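Long-range contacts in PilO protein (Pseudomonas aeruginosa, PDB 5UVR), which pairs with PilN as the foundation of the inner-membrane PilM/PilN/PilO/PilP complex needed to assemble a functional type IV pilus, this chain being the core region of PilO: residues L13-F19 with D48-F52; Q39-G45 with K80-L86. All coordinates share one frame. Residues are numbered along the deposited sequence.

Contact 1: residues L13-F19 with D48-F52; sequences LGSGLEF and DLATF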
# COMPACT_ATOMS: atom_id res chain seq x y z
N LEU A 13 -3.90 0.23 -10.85
CA LEU A 13 -4.07 -0.77 -9.81
C LEU A 13 -5.31 -0.50 -8.98
O LEU A 13 -5.74 0.64 -8.82
CB LEU A 13 -2.84 -0.82 -8.90
CG LEU A 13 -1.63 -1.47 -9.55
CD1 LEU A 13 -0.40 -1.28 -8.70
CD2 LEU A 13 -1.92 -2.95 -9.76
N GLY A 14 -5.89 -1.58 -8.46
CA GLY A 14 -7.02 -1.45 -7.57
C GLY A 14 -8.39 -1.54 -8.22
O GLY A 14 -9.35 -1.01 -7.65
N SER A 15 -8.51 -2.20 -9.37
CA SER A 15 -9.80 -2.33 -10.02
C SER A 15 -10.77 -3.10 -9.14
O SER A 15 -10.40 -4.07 -8.47
CB SER A 15 -9.64 -3.04 -11.37
OG SER A 15 -8.56 -2.49 -12.10
N GLY A 16 -12.03 -2.66 -9.13
CA GLY A 16 -13.05 -3.23 -8.28
C GLY A 16 -13.01 -2.78 -6.84
O GLY A 16 -13.94 -3.11 -6.08
N LEU A 17 -12.00 -2.03 -6.44
CA LEU A 17 -11.82 -1.65 -5.05
C LEU A 17 -12.32 -0.24 -4.79
O LEU A 17 -12.24 0.64 -5.65
CB LEU A 17 -10.34 -1.73 -4.65
CG LEU A 17 -9.75 -3.12 -4.76
CD1 LEU A 17 -8.29 -3.06 -4.32
CD2 LEU A 17 -10.53 -4.08 -3.91
N GLU A 18 -12.81 -0.04 -3.57
CA GLU A 18 -13.25 1.26 -3.08
C GLU A 18 -12.21 1.74 -2.07
O GLU A 18 -12.18 1.27 -0.93
CB GLU A 18 -14.63 1.16 -2.44
CG GLU A 18 -15.71 0.54 -3.34
CD GLU A 18 -16.22 1.51 -4.38
OE1 GLU A 18 -15.88 2.71 -4.31
OE2 GLU A 18 -16.98 1.08 -5.28
N PHE A 19 -11.37 2.67 -2.49
CA PHE A 19 -10.44 3.27 -1.54
C PHE A 19 -11.20 4.08 -0.52
O PHE A 19 -12.15 4.81 -0.85
CB PHE A 19 -9.42 4.14 -2.27
CG PHE A 19 -8.38 3.34 -2.99
CD1 PHE A 19 -7.25 2.90 -2.32
CD2 PHE A 19 -8.55 3.00 -4.31
CE1 PHE A 19 -6.29 2.15 -2.97
CE2 PHE A 19 -7.59 2.25 -4.98
CZ PHE A 19 -6.46 1.82 -4.30
N ASP A 48 -10.59 -9.23 -5.77
CA ASP A 48 -10.05 -7.94 -6.17
C ASP A 48 -8.97 -7.44 -5.22
O ASP A 48 -8.00 -6.80 -5.65
CB ASP A 48 -11.19 -6.93 -6.28
CG ASP A 48 -12.13 -7.25 -7.42
OD1 ASP A 48 -11.67 -7.60 -8.53
OD2 ASP A 48 -13.36 -7.16 -7.21
N LEU A 49 -9.11 -7.71 -3.93
CA LEU A 49 -8.05 -7.33 -2.99
C LEU A 49 -6.78 -8.10 -3.27
O LEU A 49 -5.67 -7.54 -3.24
CB LEU A 49 -8.53 -7.56 -1.57
CG LEU A 49 -9.62 -6.59 -1.09
CD1 LEU A 49 -10.27 -7.11 0.18
CD2 LEU A 49 -8.98 -5.22 -0.82
N ALA A 50 -6.90 -9.40 -3.55
CA ALA A 50 -5.72 -10.21 -3.86
C ALA A 50 -5.04 -9.72 -5.13
O ALA A 50 -3.81 -9.61 -5.17
CB ALA A 50 -6.11 -11.67 -4.01
N THR A 51 -5.83 -9.41 -6.17
CA THR A 51 -5.26 -8.91 -7.41
C THR A 51 -4.49 -7.63 -7.16
O THR A 51 -3.40 -7.42 -7.72
CB THR A 51 -6.37 -8.69 -8.44
OG1 THR A 51 -6.98 -9.95 -8.75
CG2 THR A 51 -5.82 -8.11 -9.72
N PHE A 52 -5.03 -6.76 -6.31
CA PHE A 52 -4.32 -5.53 -5.93
C PHE A 52 -2.99 -5.83 -5.25
O PHE A 52 -1.95 -5.24 -5.60
CB PHE A 52 -5.22 -4.69 -5.03
CG PHE A 52 -4.56 -3.44 -4.51
CD1 PHE A 52 -4.27 -2.39 -5.36
CD2 PHE A 52 -4.26 -3.30 -3.16
CE1 PHE A 52 -3.67 -1.22 -4.88
CE2 PHE A 52 -3.66 -2.14 -2.68
CZ PHE A 52 -3.37 -1.10 -3.55
O HOH W 1 -7.84 -5.20 -7.75
O HOH W 2 -14.13 -5.90 -5.00
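Start with Phe52, the aromatic residue at the centre of this loop-on-helix contact. Its t rotamer (chi1 176°) carries the ring out from the helix to the loop that leads into strand 18-24. Leu13 CB lies 4.1 Å from Phe52 CE1 and Gly14 N 3.6 Å from Phe52 CD1, both at the ring edge. Phe19, an m rotamer, turns its own edge to the face of Phe52 in an offset edge-to-face pair, with centroids 6.0 Å apart and planes at 82°. From the loop, Leu17 in its mt rotamer reaches across to the helix: Leu17 CD1 meets Phe52 CB at 3.5 Å, while Leu17 CD2 reaches Leu49 CD2 at 3.6 Å. The backbone that presents Leu17 is a type II turn from Gly14 to Leu17, closed by Leu17 N to Gly14 O at 3.1 Å. Gly16 takes positive phi there, and a CB on it would clash with Asp48 OD2. No direct hydrogen bond joins the segments; two waters do the work, one donating to Ser15 O and Asp48 O, the other to Gly16 O and Asp48 OD2. In the modified ferredoxin fold of the PilO core, this loop flanks helix 46-57, with Ile8 of helix 4-10 touching Leu13 and Phe52, and Val42 of strand 33-44 touching Leu17, Phe19 and Leu49.

Contact 2: residues Q39-G45 with K80-L86; sequences QISVVGG and KLRMSIL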
# COMPACT_ATOMS: atom_id res chain seq x y z
N GLN A 39 -0.02 4.61 4.11
CA GLN A 39 -1.03 3.81 4.80
C GLN A 39 -2.30 3.81 3.96
O GLN A 39 -2.76 4.87 3.52
CB GLN A 39 -1.30 4.39 6.19
CG GLN A 39 -2.40 3.71 6.96
CD GLN A 39 -2.02 2.32 7.42
OE1 GLN A 39 -0.96 2.12 8.02
NE2 GLN A 39 -2.88 1.34 7.13
N ILE A 40 -2.85 2.63 3.68
CA ILE A 40 -4.03 2.58 2.83
C ILE A 40 -5.10 1.68 3.43
O ILE A 40 -4.81 0.64 4.02
CB ILE A 40 -3.70 2.14 1.38
CG1 ILE A 40 -3.64 0.63 1.25
CG2 ILE A 40 -2.42 2.78 0.88
CD1 ILE A 40 -3.50 0.17 -0.18
N SER A 41 -6.35 2.12 3.30
CA SER A 41 -7.52 1.34 3.66
C SER A 41 -8.38 1.21 2.42
O SER A 41 -8.67 2.21 1.75
CB SER A 41 -8.33 2.01 4.78
OG SER A 41 -7.66 1.90 6.03
N VAL A 42 -8.78 -0.01 2.10
CA VAL A 42 -9.50 -0.23 0.85
C VAL A 42 -10.51 -1.35 1.06
O VAL A 42 -10.30 -2.24 1.89
CB VAL A 42 -8.49 -0.51 -0.28
CG1 VAL A 42 -7.63 -1.72 0.05
CG2 VAL A 42 -9.18 -0.67 -1.61
N VAL A 43 -11.63 -1.27 0.35
CA VAL A 43 -12.76 -2.18 0.51
C VAL A 43 -13.02 -2.91 -0.80
O VAL A 43 -13.04 -2.29 -1.87
CB VAL A 43 -14.02 -1.43 0.97
CG1 VAL A 43 -15.25 -2.34 0.88
CG2 VAL A 43 -13.85 -0.93 2.39
N GLY A 44 -13.24 -4.22 -0.72
CA GLY A 44 -13.53 -5.01 -1.90
C GLY A 44 -13.70 -6.47 -1.53
O GLY A 44 -13.63 -6.85 -0.36
N GLY A 45 -13.94 -7.29 -2.55
CA GLY A 45 -13.96 -8.73 -2.36
C GLY A 45 -12.56 -9.31 -2.27
O GLY A 45 -11.56 -8.67 -2.63
N LYS A 80 -18.29 -7.61 1.44
CA LYS A 80 -16.94 -7.16 1.12
C LYS A 80 -16.12 -6.96 2.39
O LYS A 80 -16.64 -6.90 3.51
CB LYS A 80 -16.99 -5.86 0.31
CG LYS A 80 -17.56 -6.06 -1.09
CD LYS A 80 -17.43 -4.81 -1.94
CE LYS A 80 -18.30 -3.67 -1.42
NZ LYS A 80 -18.19 -2.45 -2.27
N LEU A 81 -14.80 -6.87 2.19
CA LEU A 81 -13.83 -6.80 3.27
C LEU A 81 -13.17 -5.43 3.27
O LEU A 81 -13.02 -4.80 2.22
CB LEU A 81 -12.74 -7.87 3.10
CG LEU A 81 -13.07 -9.37 3.09
CD1 LEU A 81 -13.80 -9.78 4.35
CD2 LEU A 81 -13.85 -9.80 1.84
N ARG A 82 -12.77 -4.99 4.45
CA ARG A 82 -11.93 -3.80 4.59
C ARG A 82 -10.50 -4.25 4.86
O ARG A 82 -10.24 -4.90 5.89
CB ARG A 82 -12.43 -2.88 5.70
CG ARG A 82 -11.49 -1.71 5.99
CD ARG A 82 -12.14 -0.73 6.96
NE ARG A 82 -13.35 -0.15 6.38
CZ ARG A 82 -14.59 -0.43 6.77
NH1 ARG A 82 -14.79 -1.29 7.77
NH2 ARG A 82 -15.62 0.14 6.18
N MET A 83 -9.60 -3.93 3.95
CA MET A 83 -8.18 -4.26 4.07
C MET A 83 -7.38 -3.00 4.39
O MET A 83 -7.50 -2.00 3.69
CB MET A 83 -7.65 -4.89 2.79
CG MET A 83 -6.21 -5.36 2.90
SD MET A 83 -5.59 -6.11 1.39
CE MET A 83 -5.21 -4.63 0.45
N SER A 84 -6.56 -3.07 5.45
CA SER A 84 -5.62 -2.01 5.80
C SER A 84 -4.21 -2.54 5.64
O SER A 84 -3.92 -3.66 6.05
CB SER A 84 -5.82 -1.52 7.24
OG SER A 84 -6.97 -0.72 7.36
N ILE A 85 -3.33 -1.73 5.06
CA ILE A 85 -1.95 -2.16 4.83
C ILE A 85 -1.06 -0.93 4.81
O ILE A 85 -1.47 0.15 4.38
CB ILE A 85 -1.86 -3.00 3.54
CG1 ILE A 85 -0.56 -3.80 3.48
CG2 ILE A 85 -1.97 -2.14 2.31
CD1 ILE A 85 -0.63 -4.92 2.48
N LEU A 86 0.16 -1.09 5.31
CA LEU A 86 1.16 -0.03 5.27
C LEU A 86 2.22 -0.44 4.27
O LEU A 86 2.85 -1.50 4.43
CB LEU A 86 1.77 0.22 6.65
CG LEU A 86 2.92 1.23 6.71
CD1 LEU A 86 2.38 2.64 6.63
CD2 LEU A 86 3.75 1.03 7.97
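Six main-chain hydrogen bonds zip these two antiparallel strands together, in three reciprocal pairs. Ile40 N reaches Ile85 O at 2.9 Å and Ile85 N returns to Ile40 O at 3.0 Å; Val42 N to Met83 O is 2.9 Å and Met83 N to Val42 O 2.8 Å; Gly44 N to Leu81 O is 3.0 Å and Leu81 N to Gly44 O 2.8 Å. Between them, CA-H groups approach the same carbonyls, as with Val43 CA to Leu81 O at 3.1 Å. On the face of Ser41, Val43, Arg82 and Ser84, Ser41 OG and Ser84 OG are hydrogen-bonded at 3.0 Å, directly across the strands. Arg82 is satisfied outside the pair: its NE in a salt bridge to Glu20, its NH2 also hydrogen-bonded. Gln39 NE2 comes within 3.3 Å of Ile85 O, but the angle is too poor for a bond. The opposite face is apolar, with Ile40 CG1 on Ile85 CG2 at 3.4 Å; helix 46-57 packs there through Leu49 and Phe52. This is the central strand pair of the modified ferredoxin sheet: strand 18-24 takes backbone hydrogen bonds with Gln39, Ser41 and Val43 on one side, and strand 66-72 flanks 81-86 on the other.

Contact 2 forms the middle of the antiparallel sheet; contact 1 joins helix 46-57, which lies on one face of that sheet, to the loop entering strand 18-24 and the start of that strand. Their centres are about 9 Å apart. Along the chain the segments alternate: 13-19, 39-45, 48-52, 80-86. Strand 33-44 runs almost directly into helix 46-57, so one continuous piece supplies a partner to each contact. They also touch directly. Glu18 N probably hydrogen-bonds to Val43 O (2.8 Å), Leu17 CB packs on Val42 CG2 (3.4 Å) and Phe52 CE2 on Ile40 CD1 (3.4 Å). Sheet and helix thus share one apolar interior, as expected for the modified ferredoxin fold of the PilO core.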